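Local coordinates for AlgW protein (Pseudomonas aeruginosa, PDB 7CO3) that probably acts as a serine endopeptidase of the HtrA type, with a trypsin-like protease domain followed by a peptide-binding PDZ domain, at residues A67-K73 and A128-A134; R139-L145 and L157-N163; T348-I354 and T368-L373. The protein carries 1 engineered substitution. The contacts are given in a common frame with arbitrary orientation. Numbering follows the deposited sequence.

Overall arrangement
Interaction 1 comes first along the chain, closing a loop of 54 residues. It pairs strand 66-72 with strand 130-134, the first and last strands in the sheet order, and so closes the six-stranded barrel of the protease domain. Interaction 2 follows in series and closes a shorter loop, the hairpin of strands 140-149 and 154-158. The two touch: strand 130-134 is also bonded to strand 140-149, Val133 N to Thr141 O and Ile131 O to Ala143 N, both at 2.8 Å. Interaction 3 lies in the PDZ domain, its centre about 38 Å from the centres of the other two. It closes the hairpin of strands 353-358 and 366-373. None of the three nest or cross.

Interaction 1. Residues A67-K73 and A128-A134; sequences ANLYTTK and ADQIIVA
The apolar centre lies on the face of the sheet that carries Leu69, Thr71, Ile131 and Val133. Leu69 (m, t) brings CD2 to 3.5 Å from Val133 CG2 and 4.1 Å from Ile131 CG2. Thr71 (p) sets CG2 3.9 Å from Ile131 CG1, while its OG1 hydrogen-bonds to Ser105 OG. Thr125 of helix 122-125 touches Leu69 and Ile131 on this face. The other face carries Asn68, Tyr70, Thr72, Gln130, Ile132 and Ala134. Here the edge of the Tyr70 ring meets Ala134, CE2 to CB 3.8 Å.

Residues 67-72 and 130-134 are extended and antiparallel; Asp129 breaks the pattern with phi/psi of -98/-26. The strand axes approach to 4.7 Å, their N-to-C directions 158° apart. Asn68-Ala134, Tyr70-Ile132 and Thr72-Gln130 are hydrogen-bonded pairs; Leu69-Val133 and Thr71-Ile131 are non-hydrogen-bonded. Asn68 N to Ala134 O is 2.9 Å and Ala134 N to Asn68 O 2.8 Å. Tyr70 N to Ile132 O is 3.0 Å and Ile132 N to Tyr70 O 2.9 Å. Thr72 N to Gln130 O is 3.1 Å.

At the polar edge, Thr72 O accepts from Gln130 N at 3.3 Å and Asp129 N at 2.7 Å, forming a classic beta bulge. Water 1 hydrogen-bonds to Tyr70 O and Thr72 OG1, each at 3.0 Å. This pairing of first and last strands closes the six-stranded antiparallel barrel typical of trypsin-like proteases.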
loop_
_atom_site.group_PDB
_atom_site.type_symbol
_atom_site.label_atom_id
_atom_site.label_comp_id
_atom_site.label_asym_id
_atom_site.label_seq_id
_atom_site.Cartn_x
_atom_site.Cartn_y
_atom_site.Cartn_z
ATOM N N ALA B 67 -16.451 10.050 -12.362
ATOM C CA ALA B 67 -17.766 9.491 -12.064
ATOM C C ALA B 67 -17.633 8.017 -11.714
ATOM O O ALA B 67 -16.642 7.368 -12.067
ATOM C CB ALA B 67 -18.728 9.642 -13.259
ATOM N N ASN B 68 -18.669 7.491 -11.044
ATOM C CA ASN B 68 -18.853 6.055 -10.875
ATOM C C ASN B 68 -19.664 5.454 -12.027
ATOM O O ASN B 68 -20.638 6.044 -12.508
ATOM C CB ASN B 68 -19.545 5.766 -9.537
ATOM C CG ASN B 68 -18.736 6.260 -8.339
ATOM O OD1 ASN B 68 -17.536 6.459 -8.438
ATOM N ND2 ASN B 68 -19.397 6.470 -7.219
ATOM N N LEU B 69 -19.283 4.248 -12.429
ATOM C CA LEU B 69 -19.978 3.477 -13.450
ATOM C C LEU B 69 -20.565 2.227 -12.800
ATOM O O LEU B 69 -19.861 1.516 -12.065
ATOM C CB LEU B 69 -19.041 3.053 -14.591
ATOM C CG LEU B 69 -18.518 4.061 -15.644
ATOM C CD1 LEU B 69 -17.896 3.316 -16.798
ATOM C CD2 LEU B 69 -19.601 5.058 -16.176
ATOM N N TYR B 70 -21.847 1.965 -13.088
ATOM C CA TYR B 70 -22.575 0.759 -12.691
ATOM C C TYR B 70 -23.172 0.158 -13.946
ATOM O O TYR B 70 -24.022 0.789 -14.579
ATOM C CB TYR B 70 -23.685 1.064 -11.679
ATOM C CG TYR B 70 -23.211 1.856 -10.503
ATOM C CD1 TYR B 70 -22.423 1.266 -9.517
ATOM C CD2 TYR B 70 -23.515 3.199 -10.384
ATOM C CE1 TYR B 70 -21.961 1.989 -8.439
ATOM C CE2 TYR B 70 -23.060 3.938 -9.314
ATOM C CZ TYR B 70 -22.286 3.334 -8.348
ATOM O OH TYR B 70 -21.845 4.071 -7.293
ATOM N N THR B 71 -22.722 -1.047 -14.301
ATOM C CA THR B 71 -23.080 -1.703 -15.546
ATOM C C THR B 71 -23.794 -3.021 -15.248
ATOM O O THR B 71 -23.437 -3.739 -14.305
ATOM C CB THR B 71 -21.839 -1.937 -16.445
ATOM O OG1 THR B 71 -20.924 -2.866 -15.834
ATOM C CG2 THR B 71 -21.111 -0.638 -16.697
ATOM N N THR B 72 -24.821 -3.319 -16.042
ATOM C CA THR B 72 -25.524 -4.591 -15.964
ATOM C C THR B 72 -25.399 -5.300 -17.299
ATOM O O THR B 72 -25.517 -4.670 -18.355
ATOM C CB THR B 72 -26.984 -4.426 -15.545
ATOM O OG1 THR B 72 -27.559 -3.337 -16.271
ATOM C CG2 THR B 72 -27.070 -4.108 -14.073
ATOM N N LYS B 73 -25.140 -6.608 -17.228
ATOM C CA LYS B 73 -24.748 -7.455 -18.349
ATOM C C LYS B 73 -25.277 -8.857 -18.076
ATOM O O LYS B 73 -25.755 -9.149 -16.983
ATOM C CB LYS B 73 -23.217 -7.477 -18.505
ATOM C CG LYS B 73 -22.705 -8.190 -19.745
ATOM C CD LYS B 73 -21.304 -8.746 -19.549
ATOM C CE LYS B 73 -20.590 -8.917 -20.890
ATOM N NZ LYS B 73 -21.331 -9.775 -21.854
ATOM N N ALA B 128 -22.006 -4.534 -21.975
ATOM C CA ALA B 128 -22.999 -4.131 -21.003
ATOM C C ALA B 128 -24.308 -3.821 -21.716
ATOM O O ALA B 128 -24.328 -3.355 -22.855
ATOM C CB ALA B 128 -22.516 -2.933 -20.202
ATOM N N ASP B 129 -25.415 -4.101 -21.039
ATOM C CA ASP B 129 -26.718 -3.785 -21.609
ATOM C C ASP B 129 -27.252 -2.470 -21.070
ATOM O O ASP B 129 -27.993 -1.782 -21.769
ATOM C CB ASP B 129 -27.685 -4.946 -21.365
ATOM C CG ASP B 129 -27.145 -6.276 -21.919
ATOM O OD1 ASP B 129 -26.599 -6.276 -23.046
ATOM O OD2 ASP B 129 -27.236 -7.312 -21.233
ATOM N N GLN B 130 -26.840 -2.069 -19.873
ATOM C CA GLN B 130 -27.134 -0.744 -19.354
ATOM C C GLN B 130 -25.904 -0.209 -18.623
ATOM O O GLN B 130 -25.168 -0.973 -17.984
ATOM C CB GLN B 130 -28.341 -0.789 -18.430
ATOM C CG GLN B 130 -28.835 0.553 -17.983
ATOM C CD GLN B 130 -29.936 0.427 -16.950
ATOM O OE1 GLN B 130 -29.701 0.019 -15.814
ATOM N NE2 GLN B 130 -31.153 0.761 -17.348
ATOM N N ILE B 131 -25.677 1.099 -18.734
ATOM C CA ILE B 131 -24.548 1.787 -18.100
ATOM C C ILE B 131 -25.084 3.032 -17.419
ATOM O O ILE B 131 -25.587 3.937 -18.092
ATOM C CB ILE B 131 -23.444 2.159 -19.114
ATOM C CG1 ILE B 131 -22.933 0.925 -19.826
ATOM C CG2 ILE B 131 -22.250 2.855 -18.435
ATOM C CD1 ILE B 131 -22.157 1.239 -21.072
ATOM N N ILE B 132 -24.988 3.075 -16.093
ATOM C CA ILE B 132 -25.324 4.254 -15.308
ATOM C C ILE B 132 -24.051 4.994 -14.907
ATOM O O ILE B 132 -23.073 4.385 -14.444
ATOM C CB ILE B 132 -26.159 3.898 -14.071
ATOM C CG1 ILE B 132 -27.499 3.287 -14.509
ATOM C CG2 ILE B 132 -26.377 5.129 -13.212
ATOM C CD1 ILE B 132 -27.718 1.864 -14.083
ATOM N N VAL B 133 -24.080 6.309 -15.097
ATOM C CA VAL B 133 -23.033 7.227 -14.696
ATOM C C VAL B 133 -23.531 7.950 -13.453
ATOM O O VAL B 133 -24.649 8.479 -13.446
ATOM C CB VAL B 133 -22.725 8.225 -15.823
ATOM C CG1 VAL B 133 -22.004 9.417 -15.288
ATOM C CG2 VAL B 133 -21.966 7.564 -16.972
ATOM N N ALA B 134 -22.727 7.956 -12.392
ATOM C CA ALA B 134 -23.079 8.655 -11.163
ATOM C C ALA B 134 -22.023 9.709 -10.874
ATOM O O ALA B 134 -20.848 9.381 -10.637
ATOM C CB ALA B 134 -23.241 7.688 -9.983
HETATM O O HOH W 1 -26.500 -0.956 -14.820
#

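Interaction 2. Residues R139-L145 and L157-N163; sequences RETIAQL and LKIDLKN
Segments 139-145 and 157-163 run antiparallel, their end-to-end directions 147° apart. They cover part of the beta hairpin of strands 140-149 and 154-158, in the barrel of the trypsin-like domain, and the loop that follows it. Regular pairing is confined to the end nearest the hairpin turn. Gln144 and Lys158 form a hydrogen-bonded pair with CA atoms 5.3 Å apart: Gln144 N to Lys158 O is 3.0 Å and Lys158 N to Gln144 O 2.9 Å. Leu145 and Leu157 form the next, non-hydrogen-bonded pair, CA to CA 4.6 Å. Beyond Ala143 and Ile159, whose CA atoms are 5.0 Å apart, the backbones separate and side chains fill the gap.

At the paired end, Leu145 (t, p) places CD1 3.6 Å from Leu157 CD2, and Ala143 CB lies 4.2 Å from Leu157 CD1. Ala143 CB also packs 3.6 Å from Ile159 CG2. In the gap, Thr141 (t) points toward the other segment and sets CG2 3.8 Å from Ile159 CG2 and 3.7 Å from Leu161 CD1. Val133 of strand 130-134 touches both Ala143 and Ile159. Thr141 and Ala143 also hydrogen-bond through their backbones to that strand, at Val133 and Ile131.

Lys158 turns the end of its side chain away, where NZ hydrogen-bonds to Glu115 O and the side chain makes a cation-pi contact with Tyr117. At the open end, Arg139 reaches across the gap. Its NH1 makes a salt bridge with Asp137, and its NH2 donates a very short hydrogen bond of 2.5 Å to Lys162 O.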
loop_
_atom_site.group_PDB
_atom_site.type_symbol
_atom_site.label_atom_id
_atom_site.label_comp_id
_atom_site.label_asym_id
_atom_site.label_seq_id
_atom_site.Cartn_x
_atom_site.Cartn_y
_atom_site.Cartn_z
ATOM N N ARG B 139 -25.972 13.657 -9.241
ATOM C CA ARG B 139 -26.783 13.371 -10.424
ATOM C C ARG B 139 -26.424 11.994 -10.970
ATOM O O ARG B 139 -25.258 11.593 -10.959
ATOM C CB ARG B 139 -26.552 14.415 -11.526
ATOM C CG ARG B 139 -27.214 15.771 -11.352
ATOM C CD ARG B 139 -26.253 16.880 -11.780
ATOM N NE ARG B 139 -26.067 16.946 -13.223
ATOM C CZ ARG B 139 -25.168 17.710 -13.838
ATOM N NH1 ARG B 139 -24.340 18.475 -13.143
ATOM N NH2 ARG B 139 -25.088 17.702 -15.155
ATOM N N GLU B 140 -27.432 11.279 -11.453
ATOM C CA GLU B 140 -27.260 10.009 -12.141
ATOM C C GLU B 140 -27.937 10.072 -13.505
ATOM O O GLU B 140 -28.933 10.781 -13.693
ATOM C CB GLU B 140 -27.835 8.857 -11.309
ATOM C CG GLU B 140 -27.133 8.711 -9.962
ATOM C CD GLU B 140 -27.550 7.475 -9.189
ATOM O OE1 GLU B 140 -27.889 6.461 -9.831
ATOM O OE2 GLU B 140 -27.533 7.516 -7.938
ATOM N N THR B 141 -27.385 9.326 -14.460
ATOM C CA THR B 141 -27.948 9.283 -15.804
ATOM C C THR B 141 -27.475 8.020 -16.495
ATOM O O THR B 141 -26.465 7.423 -16.121
ATOM C CB THR B 141 -27.570 10.516 -16.647
ATOM O OG1 THR B 141 -28.285 10.479 -17.886
ATOM C CG2 THR B 141 -26.063 10.551 -16.971
ATOM N N ILE B 142 -28.233 7.614 -17.494
ATOM C CA ILE B 142 -27.841 6.487 -18.326
ATOM C C ILE B 142 -26.901 7.005 -19.399
ATOM O O ILE B 142 -27.062 8.127 -19.888
ATOM C CB ILE B 142 -29.072 5.787 -18.932
ATOM C CG1 ILE B 142 -29.791 4.931 -17.890
ATOM C CG2 ILE B 142 -28.664 4.859 -20.059
ATOM C CD1 ILE B 142 -30.574 5.691 -16.818
ATOM N N ALA B 143 -25.893 6.216 -19.733
ATOM C CA ALA B 143 -24.922 6.600 -20.740
ATOM C C ALA B 143 -25.124 5.746 -21.979
ATOM O O ALA B 143 -25.638 4.631 -21.900
ATOM C CB ALA B 143 -23.485 6.429 -20.227
ATOM N N GLN B 144 -24.706 6.286 -23.125
ATOM C CA GLN B 144 -24.634 5.556 -24.379
ATOM C C GLN B 144 -23.182 5.235 -24.699
ATOM O O GLN B 144 -22.271 5.999 -24.363
ATOM C CB GLN B 144 -25.230 6.353 -25.548
ATOM C CG GLN B 144 -26.774 6.477 -25.581
ATOM C CD GLN B 144 -27.534 5.359 -24.859
ATOM O OE1 GLN B 144 -27.571 4.211 -25.309
ATOM N NE2 GLN B 144 -28.169 5.708 -23.741
ATOM N N LEU B 145 -22.968 4.114 -25.376
ATOM C CA LEU B 145 -21.637 3.727 -25.810
ATOM C C LEU B 145 -21.348 4.346 -27.176
ATOM O O LEU B 145 -21.979 3.971 -28.174
ATOM C CB LEU B 145 -21.501 2.207 -25.882
ATOM C CG LEU B 145 -20.078 1.681 -26.109
ATOM C CD1 LEU B 145 -19.104 2.106 -24.980
ATOM C CD2 LEU B 145 -20.092 0.175 -26.238
ATOM N N LEU B 157 -17.996 6.902 -23.812
ATOM C CA LEU B 157 -19.390 7.007 -23.438
ATOM C C LEU B 157 -19.827 8.450 -23.668
ATOM O O LEU B 157 -19.007 9.369 -23.681
ATOM C CB LEU B 157 -19.618 6.663 -21.949
ATOM C CG LEU B 157 -19.145 5.325 -21.357
ATOM C CD1 LEU B 157 -19.452 5.276 -19.822
ATOM C CD2 LEU B 157 -19.792 4.176 -22.088
ATOM N N LYS B 158 -21.132 8.635 -23.787
ATOM C CA LYS B 158 -21.754 9.939 -23.961
ATOM C C LYS B 158 -22.956 10.035 -23.044
ATOM O O LYS B 158 -23.758 9.099 -22.969
ATOM C CB LYS B 158 -22.194 10.157 -25.428
ATOM C CG LYS B 158 -22.549 11.621 -25.783
ATOM C CD LYS B 158 -23.985 11.995 -25.390
ATOM C CE LYS B 158 -24.457 13.260 -26.083
ATOM N NZ LYS B 158 -23.411 14.319 -26.052
ATOM N N ILE B 159 -23.092 11.175 -22.372
ATOM C CA ILE B 159 -24.250 11.471 -21.546
ATOM C C ILE B 159 -24.811 12.830 -21.946
ATOM O O ILE B 159 -24.113 13.664 -22.528
ATOM C CB ILE B 159 -23.917 11.415 -20.034
ATOM C CG1 ILE B 159 -22.908 12.508 -19.600
ATOM C CG2 ILE B 159 -23.391 9.997 -19.658
ATOM C CD1 ILE B 159 -22.722 12.587 -18.051
ATOM N N ASP B 160 -26.082 13.040 -21.621
ATOM C CA ASP B 160 -26.824 14.263 -21.924
ATOM C C ASP B 160 -27.165 14.935 -20.598
ATOM O O ASP B 160 -28.156 14.584 -19.955
ATOM C CB ASP B 160 -28.073 13.933 -22.737
ATOM C CG ASP B 160 -28.970 15.138 -22.976
ATOM O OD1 ASP B 160 -28.461 16.170 -23.462
ATOM O OD2 ASP B 160 -30.184 15.043 -22.696
ATOM N N LEU B 161 -26.338 15.901 -20.194
ATOM C CA LEU B 161 -26.452 16.546 -18.890
ATOM C C LEU B 161 -25.789 17.916 -18.951
ATOM O O LEU B 161 -24.789 18.104 -19.650
ATOM C CB LEU B 161 -25.807 15.684 -17.794
ATOM C CG LEU B 161 -26.661 14.602 -17.119
ATOM C CD1 LEU B 161 -26.005 14.047 -15.866
ATOM C CD2 LEU B 161 -28.038 15.148 -16.774
ATOM N N LYS B 162 -26.330 18.862 -18.191
ATOM C CA LYS B 162 -25.930 20.263 -18.265
ATOM C C LYS B 162 -24.921 20.618 -17.179
ATOM O O LYS B 162 -24.867 19.989 -16.115
ATOM C CB LYS B 162 -27.152 21.198 -18.144
ATOM C CG LYS B 162 -27.456 21.655 -16.708
ATOM C CD LYS B 162 -28.594 22.691 -16.610
ATOM C CE LYS B 162 -28.098 24.146 -16.547
ATOM N NZ LYS B 162 -27.834 24.620 -15.157
ATOM N N ASN B 163 -24.121 21.651 -17.468
ATOM C CA ASN B 163 -23.170 22.230 -16.516
ATOM C C ASN B 163 -22.234 21.166 -15.948
ATOM O O ASN B 163 -22.054 21.026 -14.736
ATOM C CB ASN B 163 -23.882 22.989 -15.389
ATOM C CG ASN B 163 -24.745 24.148 -15.897
ATOM O OD1 ASN B 163 -25.420 24.819 -15.108
ATOM N ND2 ASN B 163 -24.724 24.392 -17.213
#

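Interaction 3. Residues T348-I354 and T368-L373; sequences TRPGQKI and TAEVGL
This is a surface beta-hairpin contact in the PDZ domain, between the beginning of strand 353-358 and the end of strand 366-373. The strands are antiparallel. Ile354 and Ala369 form a hydrogen-bonded pair, CA to CA 5.6 Å, with Ile354 N to Ala369 O 2.9 Å and Ala369 N to Ile354 O 3.0 Å. Lys353 and Glu370 form a non-hydrogen-bonded pair, CA to CA 4.4 Å. Lys353 (starting m, m) sets NZ in a salt bridge with OE2 of Glu370 (t, t) at 2.8 Å, weak as a hydrogen bond.

Ahead of the strand, Arg349 to Gln352 make a type II beta turn. Gly351 has phi/psi of 89/-14, where a CB would clash with the carbonyl O of Pro350. Two hydrogen bonds hold the turn to Val371: Gly351 N to Val371 O, very short at 2.3 Å, and Val371 N to Gln352 O at 2.5 Å. The buried Val371 side chain (t) points toward segment 348-354. Its CG2 lies 3.4 Å from CG1 of Ile354 (p, p), and its CG1 packs 3.3 Å from Thr348 OG1.

Thr348 OG1 hydrogen-bonds to Val345 O of helix 338-346. Strand 353-358 lies between strands 366-373 and 327-330, and 366-373 also pairs with 280-281.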
loop_
_atom_site.group_PDB
_atom_site.type_symbol
_atom_site.label_atom_id
_atom_site.label_comp_id
_atom_site.label_asym_id
_atom_site.label_seq_id
_atom_site.Cartn_x
_atom_site.Cartn_y
_atom_site.Cartn_z
ATOM N N THR B 348 -1.320 4.067 -40.417
ATOM C CA THR B 348 -1.431 4.122 -41.875
ATOM C C THR B 348 -2.892 3.954 -42.271
ATOM O O THR B 348 -3.732 3.521 -41.472
ATOM C CB THR B 348 -0.628 3.034 -42.607
ATOM O OG1 THR B 348 -1.312 1.781 -42.489
ATOM C CG2 THR B 348 0.826 2.913 -42.101
ATOM N N ARG B 349 -3.178 4.255 -43.531
ATOM C CA ARG B 349 -4.600 4.254 -43.848
ATOM C C ARG B 349 -4.943 3.094 -44.771
ATOM O O ARG B 349 -4.235 2.851 -45.762
ATOM C CB ARG B 349 -5.055 5.568 -44.505
ATOM C CG ARG B 349 -4.957 6.866 -43.670
ATOM C CD ARG B 349 -3.547 7.127 -43.189
ATOM N NE ARG B 349 -3.240 8.504 -42.836
ATOM C CZ ARG B 349 -1.999 8.973 -42.795
ATOM N NH1 ARG B 349 -0.985 8.168 -43.092
ATOM N NH2 ARG B 349 -1.763 10.233 -42.461
ATOM N N PRO B 350 -6.028 2.393 -44.447
ATOM C CA PRO B 350 -6.403 1.206 -45.221
ATOM C C PRO B 350 -6.706 1.551 -46.671
ATOM O O PRO B 350 -7.179 2.645 -46.989
ATOM C CB PRO B 350 -7.647 0.686 -44.493
ATOM C CG PRO B 350 -7.574 1.289 -43.128
ATOM C CD PRO B 350 -6.960 2.640 -43.340
ATOM N N GLY B 351 -6.435 0.595 -47.553
ATOM C CA GLY B 351 -6.614 0.787 -48.973
ATOM C C GLY B 351 -5.412 1.361 -49.684
ATOM O O GLY B 351 -5.355 1.313 -50.924
ATOM N N GLN B 352 -4.449 1.888 -48.941
ATOM C CA GLN B 352 -3.253 2.492 -49.507
ATOM C C GLN B 352 -2.244 1.412 -49.894
ATOM O O GLN B 352 -2.166 0.354 -49.261
ATOM C CB GLN B 352 -2.672 3.470 -48.486
ATOM C CG GLN B 352 -1.183 3.657 -48.464
ATOM C CD GLN B 352 -0.837 4.969 -47.810
ATOM O OE1 GLN B 352 -1.438 5.997 -48.121
ATOM N NE2 GLN B 352 0.114 4.944 -46.879
ATOM N N LYS B 353 -1.495 1.676 -50.966
ATOM C CA LYS B 353 -0.463 0.777 -51.469
ATOM C C LYS B 353 0.880 1.202 -50.890
ATOM O O LYS B 353 1.298 2.351 -51.069
ATOM C CB LYS B 353 -0.391 0.809 -52.998
ATOM C CG LYS B 353 -1.630 0.323 -53.730
ATOM C CD LYS B 353 -1.927 -1.129 -53.431
ATOM C CE LYS B 353 -2.563 -1.804 -54.632
ATOM N NZ LYS B 353 -3.344 -0.849 -55.465
ATOM N N ILE B 354 1.561 0.286 -50.206
ATOM C CA ILE B 354 2.902 0.569 -49.716
ATOM C C ILE B 354 3.795 -0.640 -49.930
ATOM O O ILE B 354 3.343 -1.786 -49.964
ATOM C CB ILE B 354 2.938 1.080 -48.252
ATOM C CG1 ILE B 354 1.929 0.425 -47.280
ATOM C CG2 ILE B 354 2.603 2.556 -48.226
ATOM C CD1 ILE B 354 2.035 -1.043 -46.957
ATOM N N THR B 368 4.982 -5.659 -52.546
ATOM C CA THR B 368 4.006 -4.598 -52.345
ATOM C C THR B 368 2.788 -5.171 -51.630
ATOM O O THR B 368 2.499 -6.365 -51.734
ATOM C CB THR B 368 3.590 -3.929 -53.682
ATOM O OG1 THR B 368 4.759 -3.646 -54.457
ATOM C CG2 THR B 368 2.861 -2.615 -53.436
ATOM N N ALA B 369 2.096 -4.309 -50.879
ATOM C CA ALA B 369 0.908 -4.690 -50.131
ATOM C C ALA B 369 -0.079 -3.528 -50.084
ATOM O O ALA B 369 0.324 -2.370 -49.942
ATOM C CB ALA B 369 1.274 -5.126 -48.701
ATOM N N GLU B 370 -1.372 -3.846 -50.206
ATOM C CA GLU B 370 -2.443 -2.866 -50.037
ATOM C C GLU B 370 -2.864 -2.859 -48.571
ATOM O O GLU B 370 -3.330 -3.881 -48.056
ATOM C CB GLU B 370 -3.639 -3.187 -50.944
ATOM C CG GLU B 370 -4.584 -1.999 -51.218
ATOM C CD GLU B 370 -5.472 -2.189 -52.455
ATOM O OE1 GLU B 370 -6.434 -2.983 -52.392
ATOM O OE2 GLU B 370 -5.222 -1.534 -53.491
ATOM N N VAL B 371 -2.690 -1.718 -47.898
ATOM C CA VAL B 371 -2.982 -1.642 -46.467
ATOM C C VAL B 371 -4.447 -1.972 -46.226
ATOM O O VAL B 371 -5.342 -1.264 -46.702
ATOM C CB VAL B 371 -2.659 -0.256 -45.904
ATOM C CG1 VAL B 371 -3.072 -0.200 -44.419
ATOM C CG2 VAL B 371 -1.211 0.061 -46.070
ATOM N N GLY B 372 -4.703 -3.040 -45.475
ATOM C CA GLY B 372 -6.046 -3.364 -45.049
ATOM C C GLY B 372 -6.450 -2.640 -43.757
ATOM O O GLY B 372 -5.660 -1.921 -43.147
ATOM N N LEU B 373 -7.718 -2.834 -43.374
ATOM C CA LEU B 373 -8.253 -2.444 -42.067
ATOM C C LEU B 373 -8.066 -3.573 -41.061
ATOM O O LEU B 373 -8.362 -4.740 -41.360
ATOM C CB LEU B 373 -9.757 -2.144 -42.165
ATOM C CG LEU B 373 -10.616 -2.062 -40.879
ATOM C CD1 LEU B 373 -11.634 -0.922 -40.928
ATOM C CD2 LEU B 373 -11.373 -3.347 -40.516
#